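PDB 3KHY: propionate kinase from Francisella tularensis subsp. tularensis, which probably catalyses reversible, magnesium-dependent phosphoryl transfer from ATP to acetate or propionate, giving the acyl phosphate and ADP. Local coordinates for residues 99-108 and 122-130; 324-332 and 345-353. All blocks are in the same frame, centred on the assembly; numbering follows the deposited sequence.

Interaction 1 of 2, residues 99-108 and 122-130; sequences INADSLEKIK and IEGIRFCQQ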
loop_
_atom_site.group_PDB
_atom_site.type_symbol
_atom_site.label_atom_id
_atom_site.label_comp_id
_atom_site.label_asym_id
_atom_site.label_seq_id
_atom_site.Cartn_x
_atom_site.Cartn_y
_atom_site.Cartn_z
ATOM N N ILE A 99 -7.398 8.753 -33.459
ATOM C CA ILE A 99 -8.768 8.329 -33.232
ATOM C C ILE A 99 -9.365 7.762 -34.506
ATOM O O ILE A 99 -9.436 8.451 -35.518
ATOM C CB ILE A 99 -9.662 9.513 -32.812
ATOM C CG1 ILE A 99 -9.340 9.949 -31.384
ATOM C CG2 ILE A 99 -11.134 9.131 -32.938
ATOM C CD1 ILE A 99 -9.632 8.892 -30.359
ATOM N N ASN A 100 -9.799 6.508 -34.449
ATOM C CA ASN A 100 -10.579 5.912 -35.524
ATOM C C ASN A 100 -11.535 4.891 -34.930
ATOM O O ASN A 100 -11.540 4.679 -33.719
ATOM C CB ASN A 100 -9.664 5.260 -36.560
ATOM C CG ASN A 100 -8.614 4.385 -35.926
ATOM O OD1 ASN A 100 -8.930 3.364 -35.315
ATOM N ND2 ASN A 100 -7.353 4.784 -36.054
ATOM N N ALA A 101 -12.344 4.262 -35.772
ATOM C CA ALA A 101 -13.305 3.275 -35.296
ATOM C C ALA A 101 -12.639 2.222 -34.406
ATOM O O ALA A 101 -13.186 1.833 -33.374
ATOM C CB ALA A 101 -14.009 2.614 -36.463
ATOM N N ASP A 102 -11.456 1.768 -34.803
ATOM C CA ASP A 102 -10.751 0.756 -34.028
ATOM C C ASP A 102 -10.370 1.270 -32.634
ATOM O O ASP A 102 -10.759 0.682 -31.624
ATOM C CB ASP A 102 -9.517 0.246 -34.779
ATOM C CG ASP A 102 -9.879 -0.511 -36.048
ATOM O OD1 ASP A 102 -9.038 -0.558 -36.971
ATOM O OD2 ASP A 102 -11.004 -1.054 -36.127
ATOM N N SER A 103 -9.617 2.363 -32.568
ATOM C CA SER A 103 -9.185 2.848 -31.261
ATOM C C SER A 103 -10.383 3.238 -30.396
ATOM O O SER A 103 -10.382 3.011 -29.190
ATOM C CB SER A 103 -8.164 3.987 -31.371
ATOM O OG SER A 103 -8.661 5.075 -32.122
ATOM N N LEU A 104 -11.419 3.794 -31.020
ATOM C CA LEU A 104 -12.639 4.143 -30.296
ATOM C C LEU A 104 -13.294 2.931 -29.636
ATOM O O LEU A 104 -13.799 3.028 -28.516
ATOM C CB LEU A 104 -13.644 4.832 -31.216
ATOM C CG LEU A 104 -13.582 6.353 -31.250
ATOM C CD1 LEU A 104 -14.742 6.902 -32.075
ATOM C CD2 LEU A 104 -13.604 6.917 -29.834
ATOM N N GLU A 105 -13.304 1.797 -30.333
ATOM C CA GLU A 105 -13.827 0.565 -29.750
ATOM C C GLU A 105 -13.054 0.210 -28.483
ATOM O O GLU A 105 -13.643 -0.133 -27.457
ATOM C CB GLU A 105 -13.756 -0.599 -30.748
ATOM C CG GLU A 105 -14.724 -0.489 -31.917
ATOM C CD GLU A 105 -14.633 -1.669 -32.881
ATOM O OE1 GLU A 105 -13.999 -2.689 -32.526
ATOM O OE2 GLU A 105 -15.201 -1.572 -33.993
ATOM N N LYS A 106 -11.731 0.295 -28.566
ATOM C CA LYS A 106 -10.867 -0.020 -27.432
ATOM C C LYS A 106 -11.093 0.921 -26.254
ATOM O O LYS A 106 -11.193 0.483 -25.105
ATOM C CB LYS A 106 -9.401 0.018 -27.857
ATOM C CG LYS A 106 -9.005 -1.065 -28.841
ATOM C CD LYS A 106 -7.535 -0.928 -29.186
ATOM C CE LYS A 106 -7.113 -1.925 -30.244
ATOM N NZ LYS A 106 -5.701 -1.675 -30.643
ATOM N N ILE A 107 -11.158 2.219 -26.533
ATOM C CA ILE A 107 -11.466 3.195 -25.494
ATOM C C ILE A 107 -12.791 2.852 -24.821
ATOM O O ILE A 107 -12.918 2.923 -23.597
ATOM C CB ILE A 107 -11.546 4.624 -26.064
ATOM C CG1 ILE A 107 -10.166 5.067 -26.548
ATOM C CG2 ILE A 107 -12.063 5.587 -25.000
ATOM C CD1 ILE A 107 -10.165 6.412 -27.235
ATOM N N LYS A 108 -13.779 2.468 -25.623
ATOM C CA LYS A 108 -15.085 2.118 -25.088
ATOM C C LYS A 108 -14.990 0.903 -24.157
ATOM O O LYS A 108 -15.735 0.797 -23.188
ATOM C CB LYS A 108 -16.067 1.849 -26.232
ATOM C CG LYS A 108 -17.405 1.268 -25.797
ATOM C CD LYS A 108 -18.347 1.060 -26.982
ATOM C CE LYS A 108 -19.036 2.356 -27.413
ATOM N NZ LYS A 108 -18.105 3.398 -27.948
ATOM N N ILE A 122 -15.339 9.997 -24.791
ATOM C CA ILE A 122 -15.843 9.518 -26.073
ATOM C C ILE A 122 -16.824 10.515 -26.692
ATOM O O ILE A 122 -16.698 10.876 -27.862
ATOM C CB ILE A 122 -16.480 8.126 -25.932
ATOM C CG1 ILE A 122 -15.382 7.080 -25.735
ATOM C CG2 ILE A 122 -17.335 7.792 -27.148
ATOM C CD1 ILE A 122 -15.898 5.721 -25.317
ATOM N N GLU A 123 -17.780 10.981 -25.898
ATOM C CA GLU A 123 -18.752 11.965 -26.378
ATOM C C GLU A 123 -18.087 13.227 -26.902
ATOM O O GLU A 123 -18.497 13.767 -27.928
ATOM C CB GLU A 123 -19.755 12.318 -25.281
ATOM C CG GLU A 123 -20.809 11.244 -25.073
ATOM C CD GLU A 123 -21.248 11.135 -23.629
ATOM O OE1 GLU A 123 -20.966 12.074 -22.852
ATOM O OE2 GLU A 123 -21.869 10.107 -23.274
ATOM N N GLY A 124 -17.069 13.696 -26.189
ATOM C CA GLY A 124 -16.326 14.871 -26.600
ATOM C C GLY A 124 -15.697 14.658 -27.961
ATOM O O GLY A 124 -15.707 15.542 -28.816
ATOM N N ILE A 125 -15.148 13.468 -28.159
ATOM C CA ILE A 125 -14.549 13.100 -29.432
ATOM C C ILE A 125 -15.591 13.156 -30.549
ATOM O O ILE A 125 -15.312 13.649 -31.644
ATOM C CB ILE A 125 -13.906 11.691 -29.347
ATOM C CG1 ILE A 125 -12.666 11.741 -28.446
ATOM C CG2 ILE A 125 -13.547 11.166 -30.727
ATOM C CD1 ILE A 125 -12.045 10.390 -28.179
ATOM N N ARG A 126 -16.794 12.667 -30.262
ATOM C CA ARG A 126 -17.875 12.675 -31.247
ATOM C C ARG A 126 -18.341 14.091 -31.586
ATOM O O ARG A 126 -18.564 14.413 -32.751
ATOM C CB ARG A 126 -19.040 11.799 -30.783
ATOM C CG ARG A 126 -18.743 10.301 -30.924
ATOM C CD ARG A 126 -19.662 9.457 -30.066
ATOM N NE ARG A 126 -19.366 8.030 -30.188
ATOM C CZ ARG A 126 -19.953 7.084 -29.460
ATOM N NH1 ARG A 126 -20.865 7.418 -28.555
ATOM N NH2 ARG A 126 -19.625 5.807 -29.630
ATOM N N PHE A 127 -18.475 14.937 -30.570
ATOM C CA PHE A 127 -18.767 16.346 -30.812
ATOM C C PHE A 127 -17.731 16.926 -31.766
ATOM O O PHE A 127 -18.070 17.656 -32.695
ATOM C CB PHE A 127 -18.784 17.148 -29.505
ATOM C CG PHE A 127 -20.075 17.040 -28.739
ATOM C CD1 PHE A 127 -21.275 17.414 -29.320
ATOM C CD2 PHE A 127 -20.087 16.582 -27.433
ATOM C CE1 PHE A 127 -22.464 17.317 -28.617
ATOM C CE2 PHE A 127 -21.270 16.486 -26.725
ATOM C CZ PHE A 127 -22.460 16.853 -27.316
ATOM N N CYS A 128 -16.469 16.585 -31.543
ATOM C CA CYS A 128 -15.390 17.113 -32.369
ATOM C C CYS A 128 -15.438 16.584 -33.794
ATOM O O CYS A 128 -15.074 17.293 -34.729
ATOM C CB CYS A 128 -14.023 16.834 -31.737
ATOM S SG CYS A 128 -13.643 17.927 -30.346
ATOM N N GLN A 129 -15.878 15.339 -33.958
ATOM C CA GLN A 129 -16.050 14.774 -35.292
ATOM C C GLN A 129 -17.113 15.545 -36.071
ATOM O O GLN A 129 -16.994 15.734 -37.280
ATOM C CB GLN A 129 -16.417 13.291 -35.218
ATOM C CG GLN A 129 -15.288 12.400 -34.705
ATOM C CD GLN A 129 -15.644 10.926 -34.733
ATOM O OE1 GLN A 129 -16.802 10.546 -34.533
ATOM N NE2 GLN A 129 -14.646 10.084 -34.977
ATOM N N GLN A 130 -18.152 15.987 -35.370
ATOM C CA GLN A 130 -19.235 16.743 -35.991
ATOM C C GLN A 130 -18.816 18.170 -36.317
ATOM O O GLN A 130 -19.085 18.682 -37.403
ATOM C CB GLN A 130 -20.441 16.803 -35.056
ATOM C CG GLN A 130 -21.101 15.474 -34.769
ATOM C CD GLN A 130 -22.376 15.637 -33.968
ATOM O OE1 GLN A 130 -22.440 16.443 -33.036
ATOM N NE2 GLN A 130 -23.403 14.876 -34.330
#
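Ile-99 and Ile-125 meet tip to tip, CD1 against CD1 at 3.6 Å, while their CG2 methyls sit 3.9 Å apart. The same CD1 of Ile-125 lies 4.2 Å from CD2 of Leu-104, whose side chain slides past in the opposite direction. One turn back, Ile-122 lies along Ile-107, its CG1 3.7 Å from Ile-107 CG2. An extended chi2 of 169° carries Ile-122 CD1 outward, to within 3.7 Å of Lys-108 CA. At the solvent side, Lys-108 bends at chi3 and chi4, bringing NZ to 3.3 Å from Arg-126 NH2; both are donors, and the like charges would tend to repel. Ile-122 CG2 lies over the centre of the Arg-126 guanidinium.

Helices 101-108 and 122-130 are thus neighbours in an antiparallel hairpin of the N-terminal half of this acetokinase-family fold, their axes 155° apart in direction and 11.7 Å at closest approach. A capping box starts helix 101-108: Ser-103 N gives to Asn-100 OD1, and Asn-100 N to Ser-103 OG. Behind the helices, Ile-125 touches His-84 of strand 79-86, and Ile-99 pairs through its backbone with Gln-137 of strand 137-141.

Interaction 2 of 2, residues 324-332 and 345-353; sequences GENAANIRK and IDHQKNSNS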
loop_
_atom_site.group_PDB
_atom_site.type_symbol
_atom_site.label_atom_id
_atom_site.label_comp_id
_atom_site.label_asym_id
_atom_site.label_seq_id
_atom_site.Cartn_x
_atom_site.Cartn_y
_atom_site.Cartn_z
ATOM N N GLY A 324 4.129 20.562 -5.670
ATOM C CA GLY A 324 5.538 20.253 -5.858
ATOM C C GLY A 324 6.312 21.445 -6.402
ATOM O O GLY A 324 7.471 21.678 -6.032
ATOM N N GLU A 325 5.664 22.221 -7.262
ATOM C CA GLU A 325 6.333 23.359 -7.895
ATOM C C GLU A 325 6.429 24.588 -6.995
ATOM O O GLU A 325 7.332 25.408 -7.150
ATOM C CB GLU A 325 5.619 23.740 -9.202
ATOM C CG GLU A 325 5.755 22.687 -10.307
ATOM C CD GLU A 325 4.731 22.858 -11.436
ATOM O OE1 GLU A 325 4.355 24.010 -11.756
ATOM O OE2 GLU A 325 4.297 21.836 -12.002
ATOM N N ASN A 326 5.497 24.708 -6.057
ATOM C CA ASN A 326 5.266 25.974 -5.374
ATOM C C ASN A 326 5.430 25.962 -3.857
ATOM O O ASN A 326 5.719 26.997 -3.261
ATOM C CB ASN A 326 3.874 26.493 -5.732
ATOM C CG ASN A 326 3.746 26.805 -7.209
ATOM O OD1 ASN A 326 4.482 27.638 -7.732
ATOM N ND2 ASN A 326 2.826 26.121 -7.892
ATOM N N ALA A 327 5.244 24.802 -3.239
ATOM C CA ALA A 327 5.232 24.717 -1.772
ATOM C C ALA A 327 6.621 24.429 -1.170
ATOM O O ALA A 327 6.957 23.285 -0.915
ATOM C CB ALA A 327 4.208 23.657 -1.317
ATOM N N ALA A 328 7.425 25.466 -0.935
ATOM C CA ALA A 328 8.776 25.253 -0.408
ATOM C C ALA A 328 8.758 24.549 0.940
ATOM O O ALA A 328 9.622 23.731 1.223
ATOM C CB ALA A 328 9.549 26.591 -0.302
ATOM N N ASN A 329 7.791 24.886 1.788
ATOM C CA ASN A 329 7.715 24.295 3.121
ATOM C C ASN A 329 7.467 22.782 3.066
ATOM O O ASN A 329 7.986 22.014 3.882
ATOM C CB ASN A 329 6.602 24.976 3.937
ATOM C CG ASN A 329 5.206 24.777 3.316
ATOM O OD1 ASN A 329 4.986 25.062 2.131
ATOM N ND2 ASN A 329 4.265 24.278 4.117
ATOM N N ILE A 330 6.654 22.360 2.107
ATOM C CA ILE A 330 6.336 20.950 1.957
ATOM C C ILE A 330 7.526 20.146 1.420
ATOM O O ILE A 330 7.811 19.052 1.890
ATOM C CB ILE A 330 5.130 20.734 1.019
ATOM C CG1 ILE A 330 3.884 21.395 1.599
ATOM C CG2 ILE A 330 4.908 19.249 0.794
ATOM C CD1 ILE A 330 3.503 20.915 2.972
ATOM N N ARG A 331 8.215 20.691 0.429
ATOM C CA ARG A 331 9.424 20.051 -0.064
ATOM C C ARG A 331 10.463 19.942 1.063
ATOM O O ARG A 331 11.108 18.914 1.219
ATOM C CB ARG A 331 9.997 20.857 -1.242
ATOM C CG ARG A 331 9.103 20.882 -2.500
ATOM C CD ARG A 331 9.889 21.445 -3.707
ATOM N NE ARG A 331 10.361 22.814 -3.440
ATOM C CZ ARG A 331 9.886 23.924 -3.999
ATOM N NH1 ARG A 331 8.905 23.884 -4.901
ATOM N NH2 ARG A 331 10.410 25.097 -3.660
ATOM N N LYS A 332 10.619 21.011 1.844
ATOM C CA LYS A 332 11.560 20.999 2.964
ATOM C C LYS A 332 11.204 19.882 3.957
ATOM O O LYS A 332 12.070 19.182 4.471
ATOM C CB LYS A 332 11.554 22.353 3.670
ATOM C CG LYS A 332 12.270 22.368 5.022
ATOM C CD LYS A 332 12.152 23.740 5.683
ATOM C CE LYS A 332 12.935 23.803 6.986
ATOM N NZ LYS A 332 12.710 25.089 7.720
ATOM N N ILE A 345 18.444 19.561 1.707
ATOM C CA ILE A 345 17.941 20.686 0.943
ATOM C C ILE A 345 18.812 21.911 1.166
ATOM O O ILE A 345 19.450 22.039 2.211
ATOM C CB ILE A 345 16.487 20.994 1.344
ATOM C CG1 ILE A 345 15.656 21.368 0.108
ATOM C CG2 ILE A 345 16.443 22.041 2.459
ATOM C CD1 ILE A 345 14.175 21.343 0.341
ATOM N N ASP A 346 18.866 22.791 0.168
ATOM C CA ASP A 346 19.475 24.111 0.331
ATOM C C ASP A 346 18.334 25.109 0.469
ATOM O O ASP A 346 17.502 25.249 -0.436
ATOM C CB ASP A 346 20.344 24.475 -0.876
ATOM C CG ASP A 346 20.940 25.875 -0.766
ATOM O OD1 ASP A 346 20.185 26.865 -0.905
ATOM O OD2 ASP A 346 22.163 25.987 -0.534
ATOM N N HIS A 347 18.274 25.798 1.601
ATOM C CA HIS A 347 17.092 26.598 1.898
ATOM C C HIS A 347 16.846 27.765 0.944
ATOM O O HIS A 347 15.713 28.000 0.541
ATOM C CB HIS A 347 17.080 27.030 3.367
ATOM C CG HIS A 347 16.906 25.878 4.309
ATOM N ND1 HIS A 347 15.748 25.133 4.361
ATOM C CD2 HIS A 347 17.754 25.319 5.207
ATOM C CE1 HIS A 347 15.883 24.174 5.262
ATOM N NE2 HIS A 347 17.090 24.264 5.791
ATOM N N GLN A 348 17.899 28.484 0.567
ATOM C CA GLN A 348 17.725 29.638 -0.309
ATOM C C GLN A 348 17.318 29.187 -1.727
ATOM O O GLN A 348 16.441 29.781 -2.349
ATOM C CB GLN A 348 18.985 30.530 -0.288
ATOM C CG GLN A 348 18.960 31.734 -1.229
ATOM C CD GLN A 348 17.970 32.823 -0.808
ATOM O OE1 GLN A 348 17.525 32.868 0.343
ATOM N NE2 GLN A 348 17.630 33.712 -1.747
ATOM N N LYS A 349 17.928 28.123 -2.232
ATOM C CA LYS A 349 17.506 27.574 -3.523
ATOM C C LYS A 349 16.069 27.076 -3.453
ATOM O O LYS A 349 15.272 27.323 -4.353
ATOM C CB LYS A 349 18.460 26.463 -3.989
ATOM C CG LYS A 349 19.858 27.003 -4.301
ATOM C CD LYS A 349 20.956 25.935 -4.341
ATOM C CE LYS A 349 22.321 26.587 -4.679
ATOM N NZ LYS A 349 23.523 25.692 -4.497
ATOM N N ASN A 350 15.728 26.384 -2.371
ATOM C CA ASN A 350 14.354 25.932 -2.181
ATOM C C ASN A 350 13.383 27.120 -2.172
ATOM O O ASN A 350 12.304 27.057 -2.760
ATOM C CB ASN A 350 14.228 25.116 -0.885
ATOM C CG ASN A 350 12.869 24.476 -0.728
ATOM O OD1 ASN A 350 12.269 24.021 -1.708
ATOM N ND2 ASN A 350 12.376 24.418 0.513
ATOM N N SER A 351 13.781 28.213 -1.530
ATOM C CA SER A 351 12.882 29.353 -1.366
ATOM C C SER A 351 12.457 29.932 -2.706
ATOM O O SER A 351 11.362 30.476 -2.832
ATOM C CB SER A 351 13.518 30.448 -0.494
ATOM O OG SER A 351 14.537 31.128 -1.209
ATOM N N ASN A 352 13.314 29.816 -3.714
ATOM C CA ASN A 352 12.938 30.256 -5.051
ATOM C C ASN A 352 12.563 29.134 -6.018
ATOM O O ASN A 352 12.521 29.350 -7.231
ATOM C CB ASN A 352 14.031 31.140 -5.657
ATOM C CG ASN A 352 14.030 32.531 -5.059
ATOM O OD1 ASN A 352 12.979 33.152 -4.927
ATOM N ND2 ASN A 352 15.201 33.014 -4.667
ATOM N N SER A 353 12.303 27.939 -5.490
ATOM C CA SER A 353 11.919 26.808 -6.347
ATOM C C SER A 353 12.837 26.694 -7.566
ATOM O O SER A 353 12.368 26.581 -8.700
ATOM C CB SER A 353 10.457 26.948 -6.801
ATOM O OG SER A 353 9.567 26.987 -5.688
#
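Asn-350 OD1 is gripped by two nitrogens of Arg-331, NE at 2.8 Å and NH2 at 2.9 Å, in a side-on clasp with both donors on one oxygen. The clasp ties helix 328-332 to helix 347-351, which ends in a Schellman motif with Ser-353, at positive phi, as its C-prime residue. Both segments belong to the C-terminal half of the acetokinase fold, and Gly-324, Glu-325 and Asn-326 are predicted to bind ATP.

OD1 lies practically in the guanidinium plane, but the amide is turned 74° from it. NE meets the oxygen almost end-on to its C=O bond, whereas NH2 stands above the carbonyl plane. Arg-331 NH2 also gives to Ser-353 OG, 2.9 Å away, and weakly to Asn-350 O. Arg-331 NH1 points in the plane of the group to Gly-324 O, 2.9 Å away, so Arg-331 links the predicted ATP-binding segment 324-326 to the end of the short helix, its rotation fixed by partners on several nitrogens.

The amide's other end is used as well. Asn-350 sends ND2 to Ala-328 O at 2.9 Å, its CG swung away from the backbone N (chi1 -173°). That carbonyl also accepts from Lys-332 N, one donor above the carbonyl plane and the other below it. Farther along, Ile-345 CD1 packs 3.7 Å from Lys-332 CA, and Lys-332 CE lies 3.4 Å from His-347 CE1, approaching the ring obliquely.

Interactions 1 and 2 lie on opposite sides of the chain's centre, 42 Å apart between centres and about 26 Å between nearest atoms, without touching. Interaction 2 includes part of the predicted ATP site, whereas interaction 1 stands behind the substrate and magnesium side without taking part in it. In interaction 1, the side chain of Ile-125 is about 9 Å from that of Arg-85, a predicted substrate-binding residue, and about 10 Å from that of Asn-8, a predicted magnesium ligand. In interaction 2, the Arg-331 side chain is about 6 Å from that of Leu-201, another predicted ATP-binding residue. No other protein chain of the dimer touches either contact.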